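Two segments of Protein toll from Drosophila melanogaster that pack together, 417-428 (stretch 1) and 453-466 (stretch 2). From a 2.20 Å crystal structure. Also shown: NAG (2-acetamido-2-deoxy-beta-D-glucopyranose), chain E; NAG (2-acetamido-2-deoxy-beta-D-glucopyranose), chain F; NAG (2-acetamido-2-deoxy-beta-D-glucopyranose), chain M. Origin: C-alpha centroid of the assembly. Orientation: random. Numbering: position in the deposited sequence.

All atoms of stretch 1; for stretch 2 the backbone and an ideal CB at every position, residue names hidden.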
ATOM      1  N   HIS A 417      -4.102  15.036  -0.770  1.00 23.28           N
ATOM      2  CA  HIS A 417      -3.542  14.189  -1.825  1.00 22.83           C
ATOM      3  C   HIS A 417      -3.747  14.792  -3.204  1.00 30.54           C
ATOM      4  O   HIS A 417      -4.875  14.849  -3.714  1.00 25.05           O
ATOM      5  CB  HIS A 417      -4.171  12.801  -1.784  1.00 28.78           C
ATOM      6  CG  HIS A 417      -4.015  12.115  -0.464  1.00 31.01           C
ATOM      7  ND1 HIS A 417      -2.975  11.251  -0.193  1.00 35.07           N
ATOM      8  CD2 HIS A 417      -4.757  12.181   0.667  1.00 30.50           C
ATOM      9  CE1 HIS A 417      -3.092  10.804   1.044  1.00 35.08           C
ATOM     10  NE2 HIS A 417      -4.161  11.356   1.588  1.00 34.94           N
ATOM     11  N   LEU A 418      -2.643  15.222  -3.804  1.00 25.11           N
ATOM     12  CA  LEU A 418      -2.657  15.810  -5.126  1.00 22.00           C
ATOM     13  C   LEU A 418      -1.755  15.024  -6.060  1.00 27.15           C
ATOM     14  O   LEU A 418      -1.285  15.558  -7.064  1.00 27.89           O
ATOM     15  CB  LEU A 418      -2.219  17.283  -5.076  1.00 21.86           C
ATOM     16  CG  LEU A 418      -3.162  18.207  -4.296  1.00 29.79           C
ATOM     17  CD1 LEU A 418      -2.619  19.620  -4.253  1.00 29.69           C
ATOM     18  CD2 LEU A 418      -4.592  18.185  -4.875  1.00 26.27           C
ATOM     19  N   ASP A 419      -1.532  13.751  -5.743  1.00 20.84           N
ATOM     20  CA  ASP A 419      -0.614  12.929  -6.536  1.00 30.61           C
ATOM     21  C   ASP A 419      -1.111  12.652  -7.970  1.00 29.18           C
ATOM     22  O   ASP A 419      -2.302  12.504  -8.187  1.00 31.20           O
ATOM     23  CB  ASP A 419      -0.321  11.608  -5.814  1.00 24.85           C
ATOM     24  CG  ASP A 419      -1.582  10.969  -5.227  1.00 28.27           C
ATOM     25  OD1 ASP A 419      -2.391  11.693  -4.624  1.00 28.59           O
ATOM     26  OD2 ASP A 419      -1.775   9.744  -5.371  1.00 37.29           O
ATOM     27  N   HIS A 420      -0.179  12.566  -8.926  1.00 30.31           N
ATOM     28  CA  HIS A 420      -0.475  12.222 -10.323  1.00 30.48           C
ATOM     29  C   HIS A 420      -1.287  13.324 -11.010  1.00 29.82           C
ATOM     30  O   HIS A 420      -2.377  13.099 -11.522  1.00 32.24           O
ATOM     31  CB  HIS A 420      -1.191  10.858 -10.435  1.00 25.72           C
ATOM     32  CG  HIS A 420      -0.573   9.775  -9.601  1.00 30.86           C
ATOM     33  ND1 HIS A 420       0.703   9.301  -9.818  1.00 30.12           N
ATOM     34  CD2 HIS A 420      -1.059   9.077  -8.548  1.00 29.87           C
ATOM     35  CE1 HIS A 420       0.980   8.360  -8.935  1.00 27.11           C
ATOM     36  NE2 HIS A 420      -0.077   8.198  -8.157  1.00 34.00           N
ATOM     37  N   ASN A 421      -0.747  14.526 -10.990  1.00 26.62           N
ATOM     38  CA  ASN A 421      -1.368  15.656 -11.651  1.00 28.71           C
ATOM     39  C   ASN A 421      -0.307  16.374 -12.481  1.00 32.51           C
ATOM     40  O   ASN A 421       0.757  15.804 -12.737  1.00 29.09           O
ATOM     41  CB  ASN A 421      -2.032  16.570 -10.613  1.00 24.01           C
ATOM     42  CG  ASN A 421      -3.422  16.090 -10.235  1.00 31.47           C
ATOM     43  OD1 ASN A 421      -4.336  16.158 -11.055  1.00 29.10           O
ATOM     44  ND2 ASN A 421      -3.590  15.589  -9.004  1.00 25.36           N
ATOM     45  N   ASP A 422      -0.584  17.602 -12.911  1.00 33.72           N
ATOM     46  CA  ASP A 422       0.380  18.360 -13.714  1.00 41.41           C
ATOM     47  C   ASP A 422       0.794  19.622 -12.983  1.00 25.71           C
ATOM     48  O   ASP A 422       0.934  20.684 -13.588  1.00 29.63           O
ATOM     49  CB  ASP A 422      -0.214  18.739 -15.069  1.00 53.98           C
ATOM     50  CG  ASP A 422      -0.233  17.583 -16.041  1.00 70.07           C
ATOM     51  OD1 ASP A 422       0.842  17.003 -16.295  1.00 79.91           O
ATOM     52  OD2 ASP A 422      -1.325  17.253 -16.548  1.00 70.90           O
ATOM     53  N   ILE A 423       0.970  19.510 -11.674  1.00 25.22           N
ATOM     54  CA  ILE A 423       1.243  20.669 -10.840  1.00 28.00           C
ATOM     55  C   ILE A 423       2.711  21.067 -10.844  1.00 33.18           C
ATOM     56  O   ILE A 423       3.576  20.285 -10.443  1.00 32.24           O
ATOM     57  CB  ILE A 423       0.804  20.411  -9.394  1.00 34.48           C
ATOM     58  CG1 ILE A 423      -0.683  20.043  -9.364  1.00 30.70           C
ATOM     59  CG2 ILE A 423       1.094  21.620  -8.537  1.00 31.71           C
ATOM     60  CD1 ILE A 423      -1.113  19.348  -8.094  1.00 26.35           C
ATOM     61  N   ASP A 424       2.997  22.286 -11.294  1.00 33.98           N
ATOM     62  CA  ASP A 424       4.376  22.780 -11.240  1.00 36.10           C
ATOM     63  C   ASP A 424       4.555  23.989 -10.306  1.00 46.99           C
ATOM     64  O   ASP A 424       5.676  24.467 -10.095  1.00 63.16           O
ATOM     65  CB  ASP A 424       4.915  23.067 -12.656  1.00 33.97           C
ATOM     66  CG  ASP A 424       4.209  24.227 -13.343  1.00 41.11           C
ATOM     67  OD1 ASP A 424       3.218  24.760 -12.793  1.00 44.52           O
ATOM     68  OD2 ASP A 424       4.643  24.598 -14.457  1.00 51.03           O
ATOM     69  N   LEU A 425       3.444  24.484  -9.768  1.00 43.53           N
ATOM     70  CA  LEU A 425       3.419  25.694  -8.934  1.00 50.34           C
ATOM     71  C   LEU A 425       4.078  26.909  -9.593  1.00 67.49           C
ATOM     72  O   LEU A 425       4.394  27.893  -8.923  1.00 70.08           O
ATOM     73  CB  LEU A 425       3.996  25.435  -7.540  1.00 45.51           C
ATOM     74  CG  LEU A 425       3.262  24.409  -6.674  1.00 48.02           C
ATOM     75  CD1 LEU A 425       3.891  24.359  -5.288  1.00 53.46           C
ATOM     76  CD2 LEU A 425       1.762  24.720  -6.579  1.00 37.98           C
ATOM     77  N   GLN A 426       4.275  26.816 -10.908  1.00 78.73           N
ATOM     78  CA  GLN A 426       4.613  27.953 -11.766  1.00 76.71           C
ATOM     79  C   GLN A 426       5.793  28.759 -11.249  1.00 67.17           C
ATOM     80  O   GLN A 426       5.696  29.971 -11.086  1.00 70.73           O
ATOM     81  CB  GLN A 426       3.379  28.849 -11.947  1.00 78.77           C
ATOM     82  CG  GLN A 426       2.075  28.052 -12.109  1.00 84.07           C
ATOM     83  CD  GLN A 426       0.933  28.873 -12.677  1.00 84.81           C
ATOM     84  OE1 GLN A 426       1.093  29.576 -13.675  1.00 88.98           O
ATOM     85  NE2 GLN A 426      -0.229  28.787 -12.043  1.00 78.72           N
ATOM     86  N   GLN A 427       6.908  28.080 -11.009  1.00 55.98           N
ATOM     87  CA  GLN A 427       8.029  28.686 -10.309  1.00 53.55           C
ATOM     88  C   GLN A 427       9.245  29.028 -11.186  1.00 57.17           C
ATOM     89  O   GLN A 427       9.834  28.143 -11.801  1.00 64.37           O
ATOM     90  CB  GLN A 427       8.453  27.775  -9.167  1.00 59.98           C
ATOM     91  CG  GLN A 427       9.491  28.399  -8.265  1.00 66.27           C
ATOM     92  CD  GLN A 427       8.995  29.659  -7.592  1.00 60.74           C
ATOM     93  OE1 GLN A 427       7.956  29.659  -6.935  1.00 61.25           O
ATOM     94  NE2 GLN A 427       9.738  30.744  -7.752  1.00 67.49           N
ATOM     95  N   PRO A 428       9.623  30.320 -11.236  1.00 59.22           N
ATOM     96  CA  PRO A 428      10.777  30.797 -12.013  1.00 65.21           C
ATOM     97  C   PRO A 428      12.129  30.369 -11.436  1.00 72.03           C
ATOM     98  O   PRO A 428      12.348  30.441 -10.227  1.00 72.09           O
ATOM     99  CB  PRO A 428      10.631  32.324 -11.964  1.00 59.65           C
ATOM    100  CG  PRO A 428       9.813  32.585 -10.758  1.00 59.63           C
ATOM    101  CD  PRO A 428       8.846  31.443 -10.684  1.00 56.60           C
ATOM    102  N   UNK A 453       2.351  15.028  -3.006  1.00 29.78           N
ATOM    103  CA  UNK A 453       2.518  15.686  -4.295  1.00 33.05           C
ATOM    104  C   UNK A 453       3.283  14.804  -5.269  1.00 33.25           C
ATOM    105  O   UNK A 453       3.886  15.284  -6.226  1.00 31.57           O
ATOM    106  CB  UNK A 453       3.239  17.024  -4.120  1.00 33.05           C
ATOM    107  N   UNK A 454       3.254  13.511  -5.004  1.00 33.28           N
ATOM    108  CA  UNK A 454       3.910  12.520  -5.836  1.00 29.37           C
ATOM    109  C   UNK A 454       3.520  12.654  -7.311  1.00 36.58           C
ATOM    110  O   UNK A 454       2.335  12.811  -7.627  1.00 29.21           O
ATOM    111  CB  UNK A 454       3.573  11.116  -5.331  1.00 29.37           C
ATOM    112  N   UNK A 455       4.516  12.638  -8.202  1.00 27.25           N
ATOM    113  CA  UNK A 455       4.282  12.532  -9.643  1.00 26.59           C
ATOM    114  C   UNK A 455       3.586  13.775 -10.222  1.00 26.17           C
ATOM    115  O   UNK A 455       2.553  13.693 -10.903  1.00 32.99           O
ATOM    116  CB  UNK A 455       3.442  11.288  -9.937  1.00 26.59           C
ATOM    117  N   UNK A 456       4.156  14.926  -9.899  1.00 25.16           N
ATOM    118  CA  UNK A 456       3.803  16.206 -10.494  1.00 29.38           C
ATOM    119  C   UNK A 456       5.051  16.796 -11.152  1.00 34.47           C
ATOM    120  O   UNK A 456       5.895  16.049 -11.636  1.00 43.12           O
ATOM    121  CB  UNK A 456       3.227  17.161  -9.447  1.00 29.38           C
ATOM    122  N   UNK A 457       5.185  18.118 -11.165  1.00 45.27           N
ATOM    123  CA  UNK A 457       6.372  18.759 -11.749  1.00 41.65           C
ATOM    124  C   UNK A 457       6.995  19.784 -10.816  1.00 34.76           C
ATOM    125  O   UNK A 457       7.437  20.839 -11.249  1.00 41.13           O
ATOM    126  CB  UNK A 457       6.009  19.433 -13.074  1.00 41.65           C
ATOM    127  N   UNK A 458       7.000  19.477  -9.527  1.00 30.88           N
ATOM    128  CA  UNK A 458       7.606  20.346  -8.545  1.00 32.77           C
ATOM    129  C   UNK A 458       9.117  20.329  -8.781  1.00 37.13           C
ATOM    130  O   UNK A 458       9.694  19.282  -9.111  1.00 31.38           O
ATOM    131  CB  UNK A 458       7.251  19.911  -7.122  1.00 32.77           C
ATOM    132  N   UNK A 459       9.748  21.493  -8.646  1.00 31.81           N
ATOM    133  CA  UNK A 459      11.191  21.600  -8.825  1.00 36.53           C
ATOM    134  C   UNK A 459      11.887  22.082  -7.563  1.00 31.58           C
ATOM    135  O   UNK A 459      13.107  22.169  -7.519  1.00 43.05           O
ATOM    136  CB  UNK A 459      11.509  22.545  -9.985  1.00 36.53           C
ATOM    137  N   UNK A 460      11.117  22.384  -6.530  1.00 35.27           N
ATOM    138  CA  UNK A 460      11.665  23.126  -5.402  1.00 44.99           C
ATOM    139  C   UNK A 460      10.987  22.749  -4.094  1.00 42.38           C
ATOM    140  O   UNK A 460       9.765  22.578  -4.049  1.00 39.37           O
ATOM    141  CB  UNK A 460      11.528  24.631  -5.644  1.00 44.99           C
ATOM    142  N   UNK A 461      11.780  22.632  -3.032  1.00 38.37           N
ATOM    143  CA  UNK A 461      11.242  22.452  -1.687  1.00 44.48           C
ATOM    144  C   UNK A 461      10.858  23.808  -1.091  1.00 45.75           C
ATOM    145  O   UNK A 461      11.721  24.556  -0.649  1.00 43.55           O
ATOM    146  CB  UNK A 461      12.257  21.739  -0.791  1.00 44.48           C
ATOM    147  N   UNK A 462       9.562  24.118  -1.087  1.00 39.47           N
ATOM    148  CA  UNK A 462       9.064  25.432  -0.655  1.00 33.51           C
ATOM    149  C   UNK A 462       9.273  25.758   0.821  1.00 32.84           C
ATOM    150  O   UNK A 462       9.443  24.869   1.647  1.00 47.28           O
ATOM    151  CB  UNK A 462       7.568  25.524  -0.964  1.00 33.51           C
ATOM    152  N   UNK A 463       9.235  27.047   1.143  1.00 36.58           N
ATOM    153  CA  UNK A 463       9.521  27.536   2.493  1.00 44.45           C
ATOM    154  C   UNK A 463       8.543  27.057   3.560  1.00 49.12           C
ATOM    155  O   UNK A 463       8.952  26.641   4.648  1.00 51.22           O
ATOM    156  CB  UNK A 463       9.532  29.066   2.484  1.00 44.45           C
ATOM    157  N   UNK A 464       7.250  27.127   3.257  1.00 47.42           N
ATOM    158  CA  UNK A 464       6.240  26.751   4.239  1.00 45.52           C
ATOM    159  C   UNK A 464       6.327  25.279   4.620  1.00 44.18           C
ATOM    160  O   UNK A 464       5.999  24.921   5.749  1.00 47.18           O
ATOM    161  CB  UNK A 464       4.843  27.063   3.699  1.00 45.52           C
ATOM    162  N   UNK A 465       6.777  24.433   3.692  1.00 42.79           N
ATOM    163  CA  UNK A 465       6.856  22.994   3.971  1.00 40.90           C
ATOM    164  C   UNK A 465       7.906  22.734   5.041  1.00 43.31           C
ATOM    165  O   UNK A 465       7.804  21.776   5.812  1.00 46.20           O
ATOM    166  CB  UNK A 465       7.183  22.207   2.701  1.00 40.90           C
ATOM    167  N   UNK A 466       8.919  23.594   5.091  1.00 39.08           N
ATOM    168  CA  UNK A 466      10.006  23.422   6.048  1.00 42.39           C
ATOM    169  C   UNK A 466       9.720  24.142   7.358  1.00 44.75           C
ATOM    170  O   UNK A 466      10.068  23.654   8.434  1.00 51.50           O
ATOM    171  CB  UNK A 466      11.321  23.928   5.451  1.00 42.39           C
TER
HETATM  172  C1  NAG E   1       2.365   9.849 -13.215  1.00 39.48           C
HETATM  173  C2  NAG E   1       2.348   8.310 -13.296  1.00 43.61           C
HETATM  174  C3  NAG E   1       1.888   7.851 -14.679  1.00 46.04           C
HETATM  175  C4  NAG E   1       0.571   8.515 -15.065  1.00 53.97           C
HETATM  176  C5  NAG E   1       0.725  10.028 -14.955  1.00 55.72           C
HETATM  177  C6  NAG E   1      -0.534  10.791 -15.298  1.00 57.04           C
HETATM  178  C7  NAG E   1       3.962   7.193 -11.810  1.00 54.00           C
HETATM  179  C8  NAG E   1       5.359   6.666 -11.679  1.00 51.57           C
HETATM  180  N2  NAG E   1       3.655   7.751 -12.988  1.00 53.50           N
HETATM  181  O3  NAG E   1       1.766   6.434 -14.665  1.00 39.84           O
HETATM  182  O4  NAG E   1       0.236   8.199 -16.412  1.00 59.39           O
HETATM  183  O5  NAG E   1       1.074  10.370 -13.607  1.00 50.88           O
HETATM  184  O6  NAG E   1      -1.593  10.470 -14.407  1.00 62.52           O
HETATM  185  O7  NAG E   1       3.150   7.118 -10.893  1.00 54.90           O
HETATM  186  C1  NAG F   1       9.420   6.598  -1.549  1.00 39.22           C
HETATM  187  C2  NAG F   1       9.393   5.419  -0.562  1.00 46.78           C
HETATM  188  C3  NAG F   1      10.015   4.166  -1.192  1.00 46.39           C
HETATM  189  C4  NAG F   1       9.464   3.907  -2.591  1.00 42.76           C
HETATM  190  C5  NAG F   1       9.541   5.186  -3.414  1.00 35.98           C
HETATM  191  C6  NAG F   1       8.972   5.045  -4.807  1.00 38.09           C
HETATM  192  C7  NAG F   1       9.553   5.658   1.882  1.00 58.78           C
HETATM  193  C8  NAG F   1       8.153   5.129   1.942  1.00 58.31           C
HETATM  194  N2  NAG F   1      10.090   5.766   0.663  1.00 50.71           N
HETATM  195  O3  NAG F   1       9.752   3.052  -0.347  1.00 57.94           O
HETATM  196  O4  NAG F   1      10.269   2.954  -3.281  1.00 57.21           O
HETATM  197  O5  NAG F   1       8.802   6.219  -2.756  1.00 41.60           O
HETATM  198  O6  NAG F   1       7.578   4.774  -4.765  1.00 42.13           O
HETATM  199  O7  NAG F   1      10.177   5.966   2.892  1.00 64.94           O
HETATM  200  C1  NAG M2018       9.873  17.463 -15.491  1.00 75.00           C
HETATM  201  C2  NAG M2018       9.414  16.654 -16.725  1.00 84.85           C
HETATM  202  C3  NAG M2018       8.345  17.407 -17.536  1.00 88.36           C
HETATM  203  C4  NAG M2018       8.711  18.872 -17.768  1.00 82.60           C
HETATM  204  C5  NAG M2018       9.320  19.505 -16.518  1.00 73.32           C
HETATM  205  C6  NAG M2018       8.696  20.831 -16.154  1.00 64.52           C
HETATM  206  C7  NAG M2018      10.812  15.013 -17.902  1.00 95.87           C
HETATM  207  C8  NAG M2018      12.016  14.802 -18.772  1.00 96.26           C
HETATM  208  N2  NAG M2018      10.542  16.280 -17.571  1.00 91.16           N
HETATM  209  O3  NAG M2018       7.067  17.293 -16.915  1.00 92.54           O
HETATM  210  O4  NAG M2018       9.608  18.997 -18.866  1.00 85.71           O
HETATM  211  O5  NAG M2018       9.118  18.638 -15.401  1.00 78.30           O
HETATM  212  O6  NAG M2018       9.495  21.531 -15.211  1.00 62.73           O
HETATM  213  O7  NAG M2018      10.115  14.078 -17.517  1.00 96.62           O

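Position 453 has no atom of stretch 1 within 5.5 Å of its ideal CB, and CA-to-CB points away; only a side chain long enough to reach Leu418 could make contact, so a branched aliphatic or a methionine would suit. It is Leu453, whose CD2 comes 3.9 Å from Leu418 CB.

At 454 the ideal CB lies 4.0 Å from Asp419 CB and CA-to-CB runs sideways, which favours a chain that can pass along the surface; many would do. The backbone carries the fixed contact: His420 N donates to O of 454 at 2.8 Å. The residue is Arg454, its CG 4.2 Å from His420 CE1.

Position 455 has positive phi and psi (67/51), a region comfortable for glycine, asparagine or aspartate. Its CB points toward stretch 1, 3.4 Å from His420 ND1, so a short polar side chain fits. Asn455 is found: ND2 donates to His420 ND1 (2.8 Å, 149°) and is also bonded covalently to C1 of the chain E NAG (1.4 Å), so this amide is a glycosylation site.

Position 456 is tightly placed. Its ideal CB sits 3.3 Å from Ile423 O, while Leu418 O offers an acceptor and Ile423 N a donor. A side chain with both functions, asparagine or perhaps glutamine, answers both. Asn456, chi1 -78°, does so: ND2 donates to Leu418 O (3.0 Å, 171°) and OD1 accepts from Ile423 N (3.0 Å, 161°). ND2 also donates to Leu453 O at 3.0 Å.

At 457 the backbone N donates to Ile423 O (2.8 Å). CB lies 3.8 Å from Asp424 CB, leaving room for a small residue such as serine, alanine or threonine. Ser457 reaches the chain M NAG through a weak hydrogen bond, OG to O3, 3.4 Å.

Position 458 points sideways, its CB 5.0 Å from Ile423 O, with Ile423 and Leu425 beyond; an aliphatic is expected. Ile458 puts CD1 3.8 Å from Leu425 CG.

Position 459 points toward Gln427 without CB contact, so a medium or long chain suits. Ile459 CD1 lies 3.7 Å from Gln427 O, and a water links Ile459 N with Asp424 O.

Position 460 points toward stretch 1, yet its ideal CB stays 5.0 Å from Gln427 CG, so many side chains would do; Phe460 comes no nearer than 5.0 Å. Position 461 is out of reach and leaves the choice open; it is Val461. Position 462 points toward Leu425 from a distance, so a long side chain, aromatic or aliphatic, would suit: Tyr462 receives Leu425 CD1 over its ring face, 4.1 Å from the centroid. Its OH lies 3.4 Å from Leu425 CB and 3.1 Å from Gln427 OE1, and also meets the water bound to Asp424 O and Ile459 N.

Positions 463, 464 and 466 (Asn463, Asp464, Lys466) are out of reach. Position 465 points toward stretch 1 but needs a large side chain; Trp465 CZ2 lies 4.2 Å from Leu425 CD1.

Stretch 2 453-466: LRNNSIIFVYNDWK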
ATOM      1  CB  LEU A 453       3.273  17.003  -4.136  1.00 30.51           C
ATOM      2  CG  LEU A 453       2.523  18.100  -3.401  1.00 35.23           C
ATOM      3  CD1 LEU A 453       3.498  19.220  -3.076  1.00 36.14           C
ATOM      4  CD2 LEU A 453       1.370  18.595  -4.267  1.00 35.61           C
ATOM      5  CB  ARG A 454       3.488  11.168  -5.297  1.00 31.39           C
ATOM      6  CG  ARG A 454       3.675   9.982  -6.184  1.00 32.89           C
ATOM      7  CD  ARG A 454       3.304   8.745  -5.368  1.00 32.25           C
ATOM      8  NE  ARG A 454       4.216   7.640  -5.599  1.00 40.38           N
ATOM      9  CZ  ARG A 454       5.104   7.199  -4.721  1.00 42.75           C
ATOM     10  NH1 ARG A 454       5.214   7.755  -3.521  1.00 47.24           N
ATOM     11  NH2 ARG A 454       5.883   6.192  -5.053  1.00 45.98           N
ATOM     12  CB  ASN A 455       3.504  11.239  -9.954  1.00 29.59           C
ATOM     13  CG  ASN A 455       3.410  10.936 -11.448  1.00 36.00           C
ATOM     14  OD1 ASN A 455       4.111  11.525 -12.268  1.00 40.20           O
ATOM     15  ND2 ASN A 455       2.541   9.995 -11.794  1.00 43.85           N
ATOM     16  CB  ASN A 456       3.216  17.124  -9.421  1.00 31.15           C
ATOM     17  CG  ASN A 456       1.765  16.774  -9.093  1.00 31.60           C
ATOM     18  OD1 ASN A 456       0.871  17.124  -9.844  1.00 27.28           O
ATOM     19  ND2 ASN A 456       1.534  16.076  -7.979  1.00 25.04           N
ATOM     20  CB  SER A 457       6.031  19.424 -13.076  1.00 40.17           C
ATOM     21  OG  SER A 457       5.719  18.442 -14.038  1.00 51.33           O
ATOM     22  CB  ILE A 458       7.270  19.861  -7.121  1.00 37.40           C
ATOM     23  CG1 ILE A 458       5.746  19.768  -6.936  1.00 42.81           C
ATOM     24  CG2 ILE A 458       7.901  20.753  -6.076  1.00 24.39           C
ATOM     25  CD1 ILE A 458       5.048  21.094  -6.950  1.00 37.52           C
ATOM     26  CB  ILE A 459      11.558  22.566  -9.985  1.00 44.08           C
ATOM     27  CG1 ILE A 459      11.028  23.968  -9.708  1.00 40.03           C
ATOM     28  CG2 ILE A 459      11.002  22.065 -11.296  1.00 40.46           C
ATOM     29  CD1 ILE A 459      11.511  24.991 -10.707  1.00 51.30           C
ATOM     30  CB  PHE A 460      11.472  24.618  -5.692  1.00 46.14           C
ATOM     31  CG  PHE A 460      11.862  25.527  -4.569  1.00 43.07           C
ATOM     32  CD1 PHE A 460      13.192  25.673  -4.204  1.00 49.83           C
ATOM     33  CD2 PHE A 460      10.903  26.291  -3.924  1.00 40.66           C
ATOM     34  CE1 PHE A 460      13.560  26.541  -3.183  1.00 53.67           C
ATOM     35  CE2 PHE A 460      11.256  27.159  -2.906  1.00 48.12           C
ATOM     36  CZ  PHE A 460      12.594  27.287  -2.535  1.00 55.28           C
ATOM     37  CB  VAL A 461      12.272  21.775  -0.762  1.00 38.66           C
ATOM     38  CG1 VAL A 461      11.699  21.608   0.614  1.00 33.54           C
ATOM     39  CG2 VAL A 461      12.704  20.432  -1.341  1.00 40.21           C
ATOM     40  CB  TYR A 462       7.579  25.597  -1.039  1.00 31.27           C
ATOM     41  CG  TYR A 462       7.400  25.887  -2.506  1.00 36.46           C
ATOM     42  CD1 TYR A 462       7.585  24.888  -3.459  1.00 36.25           C
ATOM     43  CD2 TYR A 462       7.077  27.168  -2.945  1.00 38.91           C
ATOM     44  CE1 TYR A 462       7.446  25.157  -4.815  1.00 42.50           C
ATOM     45  CE2 TYR A 462       6.918  27.443  -4.298  1.00 43.12           C
ATOM     46  CZ  TYR A 462       7.110  26.436  -5.227  1.00 45.06           C
ATOM     47  OH  TYR A 462       6.962  26.712  -6.567  1.00 50.27           O
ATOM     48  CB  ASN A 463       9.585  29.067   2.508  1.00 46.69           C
ATOM     49  CG  ASN A 463       9.731  29.630   3.911  1.00 52.91           C
ATOM     50  OD1 ASN A 463      10.827  29.671   4.467  1.00 51.45           O
ATOM     51  ND2 ASN A 463       8.619  30.068   4.492  1.00 55.29           N
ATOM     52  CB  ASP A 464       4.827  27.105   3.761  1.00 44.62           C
ATOM     53  CG  ASP A 464       4.552  26.630   2.349  1.00 43.34           C
ATOM     54  OD1 ASP A 464       5.385  26.904   1.451  1.00 43.35           O
ATOM     55  OD2 ASP A 464       3.500  25.985   2.143  1.00 39.75           O
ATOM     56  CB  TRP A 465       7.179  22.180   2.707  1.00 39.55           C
ATOM     57  CG  TRP A 465       6.205  22.369   1.564  1.00 36.60           C
ATOM     58  CD1 TRP A 465       4.963  22.931   1.625  1.00 32.43           C
ATOM     59  CD2 TRP A 465       6.410  22.000   0.192  1.00 31.12           C
ATOM     60  NE1 TRP A 465       4.386  22.944   0.377  1.00 36.45           N
ATOM     61  CE2 TRP A 465       5.255  22.375  -0.519  1.00 34.54           C
ATOM     62  CE3 TRP A 465       7.462  21.395  -0.502  1.00 32.42           C
ATOM     63  CZ2 TRP A 465       5.120  22.165  -1.893  1.00 31.49           C
ATOM     64  CZ3 TRP A 465       7.333  21.194  -1.869  1.00 30.67           C
ATOM     65  CH2 TRP A 465       6.168  21.572  -2.548  1.00 31.39           C
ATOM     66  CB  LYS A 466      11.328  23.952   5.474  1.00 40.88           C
ATOM     67  CG  LYS A 466      11.902  23.177   4.297  1.00 41.70           C
ATOM     68  CD  LYS A 466      13.214  23.812   3.832  1.00 47.52           C
ATOM     69  CE  LYS A 466      12.977  25.251   3.383  1.00 46.27           C
ATOM     70  NZ  LYS A 466      14.133  25.870   2.704  1.00 40.97           N
TER
HETATM   71  O   HOH W   1       2.877  18.308 -16.068  1.00 53.33           O
HETATM   72  O   HOH W   2       7.867  24.015  -7.962  1.00 29.46           O
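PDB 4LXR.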